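Local coordinates for diacylglycerol O-acyltransferase (Marinobacter hydrocarbonoclasticus, PDB 6CHJ), which probably transfers the acyl group of an acyl-CoA to a 1,2-diacylglycerol, giving triacylglycerol, and acts as a wax ester synthase, at residues B[226-237]-B[277-290]. Residues are numbered along the deposited sequence; the frame is centred on the assembly and turned at random.
Sequences APRCMLNQKITG and YLMNQDALPEKPLV
Met230, Cys229 and Pro227 make an apolar contact, with no hydrogen bond across it, between the loop leading to strand 239-247 and the chain where it leaves helix 262-280 for strand 290-294. Met230 reaches the end of that helix, where a Schellman motif with Asp282 at positive phi closes the last turn. Met230 SD lies 3.6 Å from Leu278 CD2 and touches Ala283 CB, while the bend at chi3 (-83°) turns CE toward Gln281 OE1. Met230 SD lies 4.0 Å from Tyr277 CE2, obliquely to the ring, a Met-aromatic contact. Gln281 crosses the methionine at about a right angle, its CB and CG against the sulfur. With chi1 at -176°, Cys229 swings SG away from its own N and in among Leu278 CD1, Pro285 CG and Leu289 CD1; SG accepts a nearly straight hydrogen bond from Leu231 N (3.6 Å) inside the type I turn Cys229-Asn232. A serine here would probably fill the space between the two leucines and Pro285 less well and put a polar hydroxyl among them. On the partly exposed side, Pro227 CB packs 4.0 Å from Pro285 CB; on the buried side Leu231 CD1 meets Leu289 CD2, both leucines touching Leu274 of helix 262-280. Asn375 ties the two segments together, bonding Pro227 O through ND2 and Val290 N through OD1, while Tyr277 OH bonds Pro433 O and its side chain packs on helix 437-453.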
loop_
_atom_site.group_PDB
_atom_site.type_symbol
_atom_site.label_atom_id
_atom_site.label_comp_id
_atom_site.label_asym_id
_atom_site.label_seq_id
_atom_site.Cartn_x
_atom_site.Cartn_y
_atom_site.Cartn_z
ATOM N N ALA B 226 28.630 17.517 8.129
ATOM C CA ALA B 226 28.033 16.585 7.169
ATOM C C ALA B 226 27.817 17.222 5.795
ATOM O O ALA B 226 27.093 18.218 5.666
ATOM C CB ALA B 226 26.712 16.033 7.705
ATOM N N PRO B 227 28.409 16.614 4.771
ATOM C CA PRO B 227 28.373 17.192 3.419
ATOM C C PRO B 227 27.032 17.025 2.716
ATOM O O PRO B 227 26.251 16.107 2.977
ATOM C CB PRO B 227 29.453 16.396 2.674
ATOM C CG PRO B 227 29.469 15.063 3.382
ATOM C CD PRO B 227 29.183 15.360 4.836
ATOM N N ARG B 228 26.782 17.927 1.777
ATOM C CA ARG B 228 25.712 17.690 0.834
ATOM C C ARG B 228 25.969 16.362 0.132
ATOM O O ARG B 228 27.101 16.048 -0.242
ATOM C CB ARG B 228 25.612 18.847 -0.158
ATOM C CG ARG B 228 24.813 20.046 0.392
ATOM C CD ARG B 228 24.472 21.087 -0.676
ATOM N NE ARG B 228 23.080 21.540 -0.588
ATOM C CZ ARG B 228 22.700 22.813 -0.439
ATOM N NH1 ARG B 228 23.611 23.776 -0.363
ATOM N NH2 ARG B 228 21.407 23.126 -0.370
ATOM N N CYS B 229 24.915 15.560 0.000
ATOM C CA CYS B 229 25.045 14.181 -0.449
ATOM C C CYS B 229 23.751 13.736 -1.106
ATOM O O CYS B 229 22.662 14.195 -0.745
ATOM C CB CYS B 229 25.374 13.243 0.711
ATOM S SG CYS B 229 25.649 11.539 0.206
ATOM N N MET B 230 23.886 12.817 -2.063
ATOM C CA MET B 230 22.725 12.297 -2.773
ATOM C C MET B 230 21.761 11.557 -1.836
ATOM O O MET B 230 20.557 11.510 -2.107
ATOM C CB MET B 230 23.188 11.403 -3.931
ATOM C CG MET B 230 23.192 9.934 -3.631
ATOM S SD MET B 230 23.799 8.875 -4.984
ATOM C CE MET B 230 22.366 8.659 -6.030
ATOM N N LEU B 231 22.251 10.989 -0.722
ATOM C CA LEU B 231 21.341 10.420 0.274
ATOM C C LEU B 231 20.428 11.465 0.918
ATOM O O LEU B 231 19.462 11.098 1.591
ATOM C CB LEU B 231 22.125 9.715 1.390
ATOM C CG LEU B 231 23.236 8.725 1.006
ATOM C CD1 LEU B 231 23.866 8.108 2.235
ATOM C CD2 LEU B 231 22.728 7.626 0.103
ATOM N N ASN B 232 20.696 12.755 0.744
ATOM C CA ASN B 232 20.058 13.716 1.632
ATOM C C ASN B 232 19.214 14.718 0.853
ATOM O O ASN B 232 19.468 15.925 0.859
ATOM C CB ASN B 232 21.142 14.377 2.499
ATOM C CG ASN B 232 21.969 13.345 3.268
ATOM O OD1 ASN B 232 23.149 13.126 2.977
ATOM N ND2 ASN B 232 21.344 12.693 4.239
ATOM N N GLN B 233 18.174 14.215 0.209
ATOM C CA GLN B 233 17.300 15.025 -0.616
ATOM C C GLN B 233 15.868 14.538 -0.407
ATOM O O GLN B 233 15.630 13.529 0.257
ATOM C CB GLN B 233 17.725 14.946 -2.093
ATOM C CG GLN B 233 18.323 13.587 -2.465
ATOM C CD GLN B 233 18.827 13.513 -3.910
ATOM O OE1 GLN B 233 18.302 14.184 -4.801
ATOM N NE2 GLN B 233 19.856 12.698 -4.142
ATOM N N LYS B 234 14.913 15.281 -0.952
ATOM C CA LYS B 234 13.510 14.897 -0.852
ATOM C C LYS B 234 13.271 13.564 -1.568
ATOM O O LYS B 234 13.872 13.268 -2.608
ATOM C CB LYS B 234 12.614 15.997 -1.445
ATOM C CG LYS B 234 12.497 17.269 -0.557
ATOM C CD LYS B 234 11.549 18.330 -1.140
ATOM C CE LYS B 234 10.894 19.207 -0.040
ATOM N NZ LYS B 234 9.444 18.879 0.236
ATOM N N ILE B 235 12.375 12.751 -1.013
ATOM C CA ILE B 235 12.231 11.369 -1.441
ATOM C C ILE B 235 10.805 11.132 -1.933
ATOM O O ILE B 235 9.905 11.943 -1.731
ATOM C CB ILE B 235 12.593 10.371 -0.325
ATOM C CG1 ILE B 235 11.647 10.549 0.857
ATOM C CG2 ILE B 235 14.025 10.569 0.125
ATOM C CD1 ILE B 235 11.671 9.398 1.843
ATOM N N THR B 236 10.633 10.009 -2.618
ATOM C CA THR B 236 9.335 9.452 -2.944
ATOM C C THR B 236 8.920 8.437 -1.882
ATOM O O THR B 236 9.696 8.060 -0.999
ATOM C CB THR B 236 9.375 8.772 -4.304
ATOM O OG1 THR B 236 10.098 7.540 -4.172
ATOM C CG2 THR B 236 10.092 9.653 -5.317
ATOM N N GLY B 237 7.681 7.978 -1.990
ATOM C CA GLY B 237 7.184 6.962 -1.091
ATOM C C GLY B 237 7.451 5.521 -1.495
ATOM O O GLY B 237 6.950 4.609 -0.826
ATOM N N TYR B 277 29.195 2.629 -3.232
ATOM C CA TYR B 277 27.936 2.995 -3.872
ATOM C C TYR B 277 27.988 4.416 -4.432
ATOM O O TYR B 277 27.537 4.663 -5.559
ATOM C CB TYR B 277 26.768 2.831 -2.897
ATOM C CG TYR B 277 25.464 3.231 -3.538
ATOM C CD1 TYR B 277 24.689 2.295 -4.221
ATOM C CD2 TYR B 277 25.027 4.551 -3.510
ATOM C CE1 TYR B 277 23.498 2.654 -4.836
ATOM C CE2 TYR B 277 23.839 4.923 -4.133
ATOM C CZ TYR B 277 23.082 3.971 -4.789
ATOM O OH TYR B 277 21.916 4.335 -5.405
ATOM N N LEU B 278 28.541 5.366 -3.670
ATOM C CA LEU B 278 28.526 6.751 -4.123
ATOM C C LEU B 278 29.572 7.012 -5.197
ATOM O O LEU B 278 29.356 7.842 -6.089
ATOM C CB LEU B 278 28.732 7.692 -2.936
ATOM C CG LEU B 278 27.545 7.736 -1.972
ATOM C CD1 LEU B 278 27.948 8.323 -0.620
ATOM C CD2 LEU B 278 26.417 8.522 -2.590
ATOM N N MET B 279 30.709 6.325 -5.141
ATOM C CA MET B 279 31.635 6.403 -6.263
ATOM C C MET B 279 30.967 5.891 -7.524
ATOM O O MET B 279 30.909 6.596 -8.542
ATOM C CB MET B 279 32.904 5.618 -5.960
ATOM C CG MET B 279 33.747 6.264 -4.881
ATOM S SD MET B 279 35.323 5.436 -4.700
ATOM C CE MET B 279 34.830 3.884 -3.947
ATOM N N ASN B 280 30.390 4.682 -7.447
ATOM C CA ASN B 280 29.695 4.109 -8.588
ATOM C C ASN B 280 28.644 5.055 -9.161
ATOM O O ASN B 280 28.383 5.019 -10.366
ATOM C CB ASN B 280 29.073 2.777 -8.188
ATOM C CG ASN B 280 30.031 1.605 -8.372
ATOM O OD1 ASN B 280 29.960 0.892 -9.368
ATOM N ND2 ASN B 280 30.918 1.397 -7.408
ATOM N N GLN B 281 28.042 5.919 -8.336
ATOM C CA GLN B 281 27.119 6.937 -8.849
ATOM C C GLN B 281 27.815 8.228 -9.247
ATOM O O GLN B 281 27.134 9.188 -9.625
ATOM C CB GLN B 281 26.035 7.268 -7.812
ATOM C CG GLN B 281 24.998 6.177 -7.631
ATOM C CD GLN B 281 23.912 6.251 -8.684
ATOM O OE1 GLN B 281 23.200 7.257 -8.797
ATOM N NE2 GLN B 281 23.779 5.188 -9.467
ATOM N N ASP B 282 29.149 8.286 -9.153
ATOM C CA ASP B 282 29.889 9.529 -9.357
ATOM C C ASP B 282 29.389 10.635 -8.439
ATOM O O ASP B 282 29.381 11.810 -8.808
ATOM C CB ASP B 282 29.831 9.976 -10.820
ATOM C CG ASP B 282 30.823 9.223 -11.693
ATOM O OD1 ASP B 282 32.043 9.298 -11.404
ATOM O OD2 ASP B 282 30.379 8.541 -12.647
ATOM N N ALA B 283 28.975 10.257 -7.237
ATOM C CA ALA B 283 28.328 11.168 -6.306
ATOM C C ALA B 283 28.932 11.038 -4.916
ATOM O O ALA B 283 28.253 11.286 -3.915
ATOM C CB ALA B 283 26.819 10.920 -6.263
ATOM N N LEU B 284 30.196 10.639 -4.844
ATOM C CA LEU B 284 30.890 10.542 -3.567
ATOM C C LEU B 284 31.385 11.921 -3.159
ATOM O O LEU B 284 32.134 12.545 -3.918
ATOM C CB LEU B 284 32.057 9.562 -3.658
ATOM C CG LEU B 284 33.011 9.580 -2.465
ATOM C CD1 LEU B 284 32.371 8.911 -1.265
ATOM C CD2 LEU B 284 34.370 8.930 -2.773
ATOM N N PRO B 285 30.986 12.439 -1.997
ATOM C CA PRO B 285 31.427 13.780 -1.585
ATOM C C PRO B 285 32.911 13.804 -1.256
ATOM O O PRO B 285 33.528 12.779 -0.962
ATOM C CB PRO B 285 30.595 14.071 -0.329
ATOM C CG PRO B 285 29.537 12.958 -0.268
ATOM C CD PRO B 285 30.151 11.787 -0.974
ATOM N N GLU B 286 33.479 15.015 -1.293
ATOM C CA GLU B 286 34.879 15.188 -0.913
ATOM C C GLU B 286 35.065 15.026 0.595
ATOM O O GLU B 286 35.942 14.284 1.044
ATOM C CB GLU B 286 35.382 16.556 -1.378
ATOM C CG GLU B 286 36.648 17.023 -0.680
ATOM C CD GLU B 286 37.466 17.991 -1.526
ATOM O OE1 GLU B 286 38.256 17.521 -2.383
ATOM O OE2 GLU B 286 37.310 19.222 -1.331
ATOM N N LYS B 287 34.246 15.705 1.391
ATOM C CA LYS B 287 34.241 15.445 2.821
ATOM C C LYS B 287 33.640 14.065 3.106
ATOM O O LYS B 287 32.740 13.602 2.393
ATOM C CB LYS B 287 33.450 16.521 3.557
ATOM C CG LYS B 287 34.245 17.817 3.792
ATOM C CD LYS B 287 33.356 18.961 4.283
ATOM C CE LYS B 287 33.543 19.227 5.775
ATOM N NZ LYS B 287 32.644 20.335 6.262
ATOM N N PRO B 288 34.121 13.387 4.140
ATOM C CA PRO B 288 33.586 12.063 4.463
ATOM C C PRO B 288 32.131 12.138 4.917
ATOM O O PRO B 288 31.639 13.172 5.381
ATOM C CB PRO B 288 34.497 11.578 5.593
ATOM C CG PRO B 288 34.998 12.821 6.234
ATOM C CD PRO B 288 35.128 13.834 5.117
ATOM N N LEU B 289 31.435 11.008 4.773
ATOM C CA LEU B 289 30.077 10.916 5.283
ATOM C C LEU B 289 30.083 10.802 6.805
ATOM O O LEU B 289 31.032 10.272 7.404
ATOM C CB LEU B 289 29.358 9.716 4.679
ATOM C CG LEU B 289 28.465 9.983 3.480
ATOM C CD1 LEU B 289 29.276 10.486 2.317
ATOM C CD2 LEU B 289 27.746 8.689 3.109
ATOM N N VAL B 290 28.999 11.282 7.427
ATOM C CA VAL B 290 28.808 11.178 8.871
ATOM C C VAL B 290 27.553 10.362 9.141
ATOM O O VAL B 290 26.533 10.545 8.463
ATOM C CB VAL B 290 28.709 12.570 9.521
ATOM C CG1 VAL B 290 28.311 12.462 10.997
ATOM C CG2 VAL B 290 30.018 13.317 9.339
#